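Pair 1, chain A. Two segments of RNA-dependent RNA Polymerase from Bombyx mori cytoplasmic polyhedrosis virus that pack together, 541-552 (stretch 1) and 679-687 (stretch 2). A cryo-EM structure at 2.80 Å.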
# COMPACT_ATOMS: atom_id res chain seq x y z
N VAL A 541 -4.40 -22.26 28.75
CA VAL A 541 -3.88 -21.40 27.70
C VAL A 541 -4.44 -20.00 27.88
O VAL A 541 -5.61 -19.82 28.26
CB VAL A 541 -4.19 -22.00 26.30
CG1 VAL A 541 -5.68 -22.10 26.02
CG2 VAL A 541 -3.49 -21.24 25.21
N LEU A 542 -3.59 -18.99 27.70
CA LEU A 542 -3.98 -17.59 27.79
C LEU A 542 -3.81 -16.95 26.42
O LEU A 542 -2.70 -16.92 25.88
CB LEU A 542 -3.15 -16.84 28.82
CG LEU A 542 -3.56 -15.38 28.94
CD1 LEU A 542 -4.98 -15.27 29.43
CD2 LEU A 542 -2.64 -14.62 29.86
N LEU A 543 -4.90 -16.45 25.87
CA LEU A 543 -4.92 -15.87 24.54
C LEU A 543 -4.75 -14.36 24.66
O LEU A 543 -5.25 -13.75 25.61
CB LEU A 543 -6.23 -16.21 23.85
CG LEU A 543 -6.45 -17.72 23.73
CD1 LEU A 543 -7.82 -18.05 23.22
CD2 LEU A 543 -5.41 -18.37 22.84
N SER A 544 -4.03 -13.76 23.72
CA SER A 544 -3.76 -12.33 23.77
C SER A 544 -3.83 -11.75 22.36
O SER A 544 -2.93 -11.96 21.55
CB SER A 544 -2.40 -12.04 24.40
OG SER A 544 -2.14 -10.65 24.44
N SER A 545 -4.91 -11.01 22.08
CA SER A 545 -5.03 -10.24 20.84
C SER A 545 -4.67 -8.79 21.13
O SER A 545 -5.50 -7.89 21.08
CB SER A 545 -6.43 -10.36 20.27
OG SER A 545 -6.75 -11.70 19.95
N ILE A 546 -3.39 -8.58 21.46
CA ILE A 546 -2.91 -7.25 21.84
C ILE A 546 -2.97 -6.31 20.64
O ILE A 546 -2.59 -6.68 19.52
CB ILE A 546 -1.50 -7.36 22.45
CG1 ILE A 546 -0.95 -6.00 22.87
CG2 ILE A 546 -0.54 -8.13 21.56
CD1 ILE A 546 -1.68 -5.41 24.03
N ASP A 547 -3.51 -5.12 20.86
CA ASP A 547 -3.80 -4.17 19.79
C ASP A 547 -3.03 -2.88 20.04
O ASP A 547 -3.14 -2.29 21.12
CB ASP A 547 -5.30 -3.89 19.71
CG ASP A 547 -5.70 -3.19 18.43
OD1 ASP A 547 -4.84 -2.95 17.56
OD2 ASP A 547 -6.90 -2.88 18.28
N VAL A 548 -2.26 -2.45 19.05
CA VAL A 548 -1.53 -1.19 19.10
C VAL A 548 -2.33 -0.15 18.35
O VAL A 548 -2.50 -0.25 17.13
CB VAL A 548 -0.12 -1.34 18.51
CG1 VAL A 548 0.61 -0.01 18.56
CG2 VAL A 548 0.66 -2.42 19.23
N ALA A 549 -2.82 0.86 19.07
CA ALA A 549 -3.68 1.87 18.47
C ALA A 549 -2.84 2.85 17.67
O ALA A 549 -2.05 3.61 18.24
CB ALA A 549 -4.46 2.59 19.56
N GLY A 550 -3.01 2.85 16.35
CA GLY A 550 -2.40 3.84 15.49
C GLY A 550 -0.90 3.71 15.37
O GLY A 550 -0.16 4.55 15.89
N MET A 551 -0.44 2.67 14.68
CA MET A 551 0.98 2.35 14.73
C MET A 551 1.80 3.22 13.77
O MET A 551 2.92 3.61 14.11
CB MET A 551 1.20 0.87 14.43
CG MET A 551 2.61 0.40 14.71
SD MET A 551 2.87 -1.37 14.57
CE MET A 551 4.61 -1.47 14.99
N ASP A 552 1.26 3.53 12.59
CA ASP A 552 2.01 4.33 11.62
C ASP A 552 2.24 5.76 12.09
O ASP A 552 3.25 6.36 11.74
CB ASP A 552 1.29 4.36 10.27
CG ASP A 552 1.47 3.08 9.50
OD1 ASP A 552 2.50 2.41 9.70
OD2 ASP A 552 0.58 2.74 8.68
N GLY A 679 1.91 -6.97 10.91
CA GLY A 679 2.02 -5.53 10.89
C GLY A 679 0.78 -4.94 11.51
O GLY A 679 -0.31 -5.09 10.95
N ASP A 680 0.92 -4.35 12.70
CA ASP A 680 -0.10 -3.76 13.57
C ASP A 680 -1.05 -4.81 14.16
O ASP A 680 -1.87 -4.48 15.02
CB ASP A 680 -0.91 -2.66 12.86
CG ASP A 680 -1.50 -1.64 13.82
OD1 ASP A 680 -1.18 -1.70 15.02
OD2 ASP A 680 -2.29 -0.79 13.37
N ASP A 681 -0.95 -6.08 13.75
CA ASP A 681 -1.74 -7.18 14.31
C ASP A 681 -0.79 -8.18 14.96
O ASP A 681 -0.07 -8.89 14.25
CB ASP A 681 -2.57 -7.88 13.25
CG ASP A 681 -3.85 -7.15 12.93
OD1 ASP A 681 -4.40 -6.51 13.84
OD2 ASP A 681 -4.31 -7.24 11.78
N ILE A 682 -0.81 -8.25 16.28
CA ILE A 682 -0.03 -9.22 17.03
C ILE A 682 -1.01 -10.22 17.63
O ILE A 682 -2.10 -9.83 18.08
CB ILE A 682 0.81 -8.55 18.14
CG1 ILE A 682 1.63 -7.38 17.60
CG2 ILE A 682 1.77 -9.54 18.79
CD1 ILE A 682 1.02 -6.02 17.89
N MET A 683 -0.65 -11.50 17.61
CA MET A 683 -1.46 -12.55 18.23
C MET A 683 -0.56 -13.41 19.10
O MET A 683 0.17 -14.26 18.58
CB MET A 683 -2.15 -13.38 17.16
CG MET A 683 -3.05 -14.43 17.73
SD MET A 683 -3.83 -15.45 16.48
CE MET A 683 -2.47 -16.48 15.99
N GLU A 684 -0.63 -13.23 20.41
CA GLU A 684 0.21 -13.96 21.35
C GLU A 684 -0.58 -15.07 22.02
O GLU A 684 -1.71 -14.86 22.45
CB GLU A 684 0.78 -13.01 22.40
CG GLU A 684 1.73 -11.99 21.84
CD GLU A 684 2.17 -11.00 22.87
OE1 GLU A 684 1.60 -11.00 23.98
OE2 GLU A 684 3.10 -10.21 22.59
N ILE A 685 0.04 -16.24 22.13
CA ILE A 685 -0.56 -17.39 22.80
C ILE A 685 0.41 -17.86 23.88
O ILE A 685 1.54 -18.25 23.57
CB ILE A 685 -0.89 -18.52 21.82
CG1 ILE A 685 -1.92 -18.06 20.80
CG2 ILE A 685 -1.45 -19.70 22.56
CD1 ILE A 685 -2.08 -18.98 19.64
N PHE A 686 -0.03 -17.82 25.13
CA PHE A 686 0.75 -18.26 26.28
C PHE A 686 0.12 -19.51 26.86
O PHE A 686 -1.10 -19.65 26.85
CB PHE A 686 0.79 -17.17 27.35
CG PHE A 686 1.35 -15.87 26.88
CD1 PHE A 686 2.72 -15.67 26.80
CD2 PHE A 686 0.51 -14.84 26.52
CE1 PHE A 686 3.23 -14.47 26.36
CE2 PHE A 686 1.02 -13.63 26.09
CZ PHE A 686 2.38 -13.45 26.01
N GLN A 687 0.94 -20.42 27.38
CA GLN A 687 0.41 -21.63 28.01
C GLN A 687 1.16 -21.91 29.30
O GLN A 687 2.39 -21.98 29.31
CB GLN A 687 0.49 -22.84 27.08
CG GLN A 687 -0.21 -24.07 27.62
CD GLN A 687 -0.23 -25.22 26.65
OE1 GLN A 687 0.41 -25.18 25.60
NE2 GLN A 687 -0.99 -26.26 26.97

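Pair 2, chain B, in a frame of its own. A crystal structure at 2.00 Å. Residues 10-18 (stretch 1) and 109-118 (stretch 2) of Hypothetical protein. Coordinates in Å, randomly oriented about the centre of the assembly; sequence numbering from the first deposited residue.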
# COMPACT_ATOMS: atom_id res chain seq x y z
N LYS B 10 13.07 7.02 12.09
CA LYS B 10 13.74 7.16 10.80
C LYS B 10 12.86 6.74 9.64
O LYS B 10 11.80 6.14 9.81
CB LYS B 10 15.03 6.33 10.76
CG LYS B 10 16.24 6.94 11.44
CD LYS B 10 16.12 6.90 12.95
CE LYS B 10 17.45 7.25 13.61
NZ LYS B 10 18.53 6.30 13.22
N GLY B 11 13.33 7.06 8.44
CA GLY B 11 12.63 6.71 7.22
C GLY B 11 13.67 6.55 6.13
O GLY B 11 14.66 7.27 6.11
N PHE B 12 13.45 5.60 5.23
CA PHE B 12 14.40 5.36 4.16
C PHE B 12 13.74 5.18 2.80
O PHE B 12 12.72 4.51 2.68
CB PHE B 12 15.22 4.10 4.44
CG PHE B 12 16.09 4.20 5.65
CD1 PHE B 12 17.31 4.87 5.58
CD2 PHE B 12 15.72 3.60 6.84
CE1 PHE B 12 18.14 4.94 6.69
CE2 PHE B 12 16.54 3.66 7.96
CZ PHE B 12 17.75 4.33 7.89
N LEU B 13 14.33 5.80 1.79
CA LEU B 13 13.86 5.64 0.43
C LEU B 13 15.08 5.01 -0.24
O LEU B 13 16.19 5.50 -0.08
CB LEU B 13 13.53 6.99 -0.22
CG LEU B 13 12.20 7.64 0.15
CD1 LEU B 13 12.05 8.96 -0.62
CD2 LEU B 13 11.05 6.69 -0.20
N LEU B 14 14.90 3.92 -0.96
CA LEU B 14 16.05 3.29 -1.59
C LEU B 14 15.84 3.14 -3.08
O LEU B 14 14.72 2.93 -3.54
CB LEU B 14 16.31 1.90 -1.01
CG LEU B 14 15.94 1.56 0.44
CD1 LEU B 14 16.19 0.08 0.65
CD2 LEU B 14 16.76 2.39 1.43
N ARG B 15 16.93 3.26 -3.82
CA ARG B 15 16.90 3.05 -5.26
C ARG B 15 17.64 1.72 -5.41
O ARG B 15 18.85 1.66 -5.20
CB ARG B 15 17.66 4.15 -6.02
CG ARG B 15 17.88 3.81 -7.49
CD ARG B 15 18.65 4.88 -8.26
NE ARG B 15 18.95 4.42 -9.61
CZ ARG B 15 19.48 5.16 -10.58
NH1 ARG B 15 19.78 6.44 -10.37
NH2 ARG B 15 19.69 4.63 -11.77
N LEU B 16 16.91 0.66 -5.75
CA LEU B 16 17.50 -0.66 -5.92
C LEU B 16 18.32 -0.75 -7.20
O LEU B 16 18.12 0.03 -8.12
CB LEU B 16 16.41 -1.73 -5.95
CG LEU B 16 15.97 -2.27 -4.59
CD1 LEU B 16 15.82 -1.14 -3.60
CD2 LEU B 16 14.67 -3.04 -4.74
N ASP B 17 19.23 -1.72 -7.23
CA ASP B 17 20.08 -1.92 -8.40
C ASP B 17 19.40 -2.75 -9.48
O ASP B 17 18.74 -3.76 -9.20
CB ASP B 17 21.38 -2.62 -8.00
CG ASP B 17 22.25 -1.76 -7.11
OD1 ASP B 17 22.51 -0.60 -7.47
OD2 ASP B 17 22.68 -2.25 -6.05
N TYR B 18 19.58 -2.32 -10.72
CA TYR B 18 19.03 -3.00 -11.88
C TYR B 18 19.62 -4.41 -12.00
O TYR B 18 20.81 -4.61 -11.74
CB TYR B 18 19.34 -2.17 -13.14
CG TYR B 18 19.04 -2.85 -14.45
CD1 TYR B 18 19.89 -3.83 -14.97
CD2 TYR B 18 17.91 -2.50 -15.19
CE1 TYR B 18 19.62 -4.44 -16.20
CE2 TYR B 18 17.64 -3.10 -16.41
CZ TYR B 18 18.50 -4.07 -16.91
OH TYR B 18 18.23 -4.65 -18.12
N GLU B 109 13.44 -9.79 -10.30
CA GLU B 109 14.63 -9.15 -10.84
C GLU B 109 14.21 -7.70 -11.02
O GLU B 109 13.20 -7.42 -11.67
CB GLU B 109 15.00 -9.76 -12.19
CG GLU B 109 16.34 -9.31 -12.71
CD GLU B 109 16.70 -9.97 -14.02
OE1 GLU B 109 16.51 -11.20 -14.12
OE2 GLU B 109 17.16 -9.26 -14.94
N VAL B 110 14.98 -6.79 -10.45
CA VAL B 110 14.66 -5.37 -10.54
C VAL B 110 15.01 -4.69 -11.87
O VAL B 110 16.07 -4.93 -12.46
CB VAL B 110 15.38 -4.59 -9.43
CG1 VAL B 110 15.19 -3.10 -9.65
CG2 VAL B 110 14.85 -5.01 -8.08
N PHE B 111 14.10 -3.82 -12.33
CA PHE B 111 14.32 -3.02 -13.52
C PHE B 111 14.60 -1.64 -12.93
O PHE B 111 15.67 -1.05 -13.15
CB PHE B 111 13.09 -2.95 -14.42
CG PHE B 111 13.29 -2.08 -15.63
CD1 PHE B 111 14.11 -2.50 -16.68
CD2 PHE B 111 12.72 -0.82 -15.71
CE1 PHE B 111 14.37 -1.68 -17.77
CE2 PHE B 111 12.97 0.02 -16.79
CZ PHE B 111 13.80 -0.41 -17.83
N ALA B 112 13.63 -1.15 -12.17
CA ALA B 112 13.72 0.13 -11.47
C ALA B 112 12.78 0.00 -10.28
O ALA B 112 11.59 -0.25 -10.45
CB ALA B 112 13.28 1.29 -12.37
N CYS B 113 13.33 0.16 -9.08
CA CYS B 113 12.52 0.02 -7.87
C CYS B 113 12.85 1.05 -6.80
O CYS B 113 14.00 1.24 -6.44
CB CYS B 113 12.69 -1.39 -7.30
SG CYS B 113 11.58 -1.78 -5.93
N GLU B 114 11.81 1.72 -6.31
CA GLU B 114 11.95 2.72 -5.27
C GLU B 114 11.20 2.15 -4.07
O GLU B 114 9.99 1.93 -4.12
CB GLU B 114 11.34 4.05 -5.76
CG GLU B 114 11.93 4.48 -7.11
CD GLU B 114 11.35 5.78 -7.68
OE1 GLU B 114 10.20 6.15 -7.36
OE2 GLU B 114 12.06 6.44 -8.48
N VAL B 115 11.94 1.91 -3.00
CA VAL B 115 11.39 1.31 -1.80
C VAL B 115 11.32 2.27 -0.63
O VAL B 115 12.23 3.07 -0.41
CB VAL B 115 12.25 0.09 -1.36
CG1 VAL B 115 11.55 -0.68 -0.25
CG2 VAL B 115 12.52 -0.82 -2.56
N PHE B 116 10.23 2.19 0.12
CA PHE B 116 10.09 3.03 1.30
C PHE B 116 10.21 2.07 2.47
O PHE B 116 9.46 1.10 2.56
CB PHE B 116 8.72 3.72 1.37
CG PHE B 116 8.49 4.46 2.66
CD1 PHE B 116 9.41 5.39 3.12
CD2 PHE B 116 7.34 4.21 3.42
CE1 PHE B 116 9.21 6.07 4.33
CE2 PHE B 116 7.13 4.88 4.62
CZ PHE B 116 8.07 5.81 5.08
N VAL B 117 11.16 2.33 3.35
CA VAL B 117 11.35 1.47 4.51
C VAL B 117 11.10 2.28 5.77
O VAL B 117 11.73 3.32 5.99
CB VAL B 117 12.77 0.89 4.56
CG1 VAL B 117 12.94 0.05 5.81
CG2 VAL B 117 13.02 0.06 3.31
N LEU B 118 10.17 1.81 6.59
CA LEU B 118 9.84 2.49 7.84
C LEU B 118 10.24 1.58 8.99
O LEU B 118 9.48 0.69 9.38
CB LEU B 118 8.34 2.79 7.91
CG LEU B 118 7.83 3.61 9.09
CD1 LEU B 118 8.34 5.04 8.99
CD2 LEU B 118 6.32 3.61 9.10
O HOH W 1 16.10 1.31 -9.39

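Pairs 1 and 2 share an antiparallel two-stranded ladder. In each, the strand axes approach to 4.6 Å and run at 164° to one another, and 14 central residues superpose with an RMSD of 0.7 Å. The buried surfaces are also similar, 723 Å² in pair 1 and 746 Å² in pair 2.

Two reciprocally hydrogen-bonded pairs coincide. L542(A) and F686(A) match F12(B) and V117(B): L542(A) N donates to F686(A) O at 2.7 Å and F686(A) N to L542(A) O at 2.9 Å, while F12(B) N reaches V117(B) O at 3.0 Å and V117(B) N reaches F12(B) O at 2.8 Å. Two residues along, S544(A) and E684(A) repeat the reciprocal bonding, as do L14(B) and V115(B).

These four matched positions place their side chains on one face of each sheet. At the first, the aromatic ring changes strands: pair 1 sets a leucine against F686(A), pair 2 sets F12(B) against a valine. The contact at the base of the side chains survives the exchange, with L542(A) CB 4.2 Å from F686(A) CB and F12(B) CB 4.0 Å from V117(B) CB. At the second, the chemistry differs. S544(A) and E684(A) are polar, their OG and OE1 atoms 3.8 Å apart, and S544(A) CB lies at the edge of the F686(A) ring. In pair 2 this place is wholly apolar: L14(B) CD1 extends to V117(B) CG2 at 4.1 Å, a diagonal contact along the same face.

On the other face, L543(A) CD2 meets I685(A) CG1 at 4.1 Å, and the matched L13(B) CD2 meets F116(B) CD1 at 3.9 Å. Two residues earlier on the same face, V541(A) packs its CG2 on I685(A) CG2 at 3.7 Å. Its counterpart, G11(B), has no side chain; an ideal CB there would lie 3.8 Å from F116(B) CE1, so the larger ring occupies space beside the glycine.

Farther along, I546(A) matches L16(B), and I682(A) matches C113(B). I546(A) CG2 packs on I682(A) CB at 3.7 Å, but the backbones make no hydrogen bond here. In pair 2, L16(B) N donates to C113(B) O at 3.0 Å, and a water donates to L16(B) O and accepts from C113(B) N. L16(B) CD2 also lies 3.5 Å from C113(B) SG, and its CD1 3.5 Å from V115(B) CG2. Finally, V548(A) CG2 contacts I682(A) CD1 at 3.9 Å, whereas the loosely matched Y18(B) brings CE2 to F111(B) CD1 at 3.6 Å; F111(B) stands at the position of D680(A), whose OD1 lies 3.7 Å from V548(A) CB.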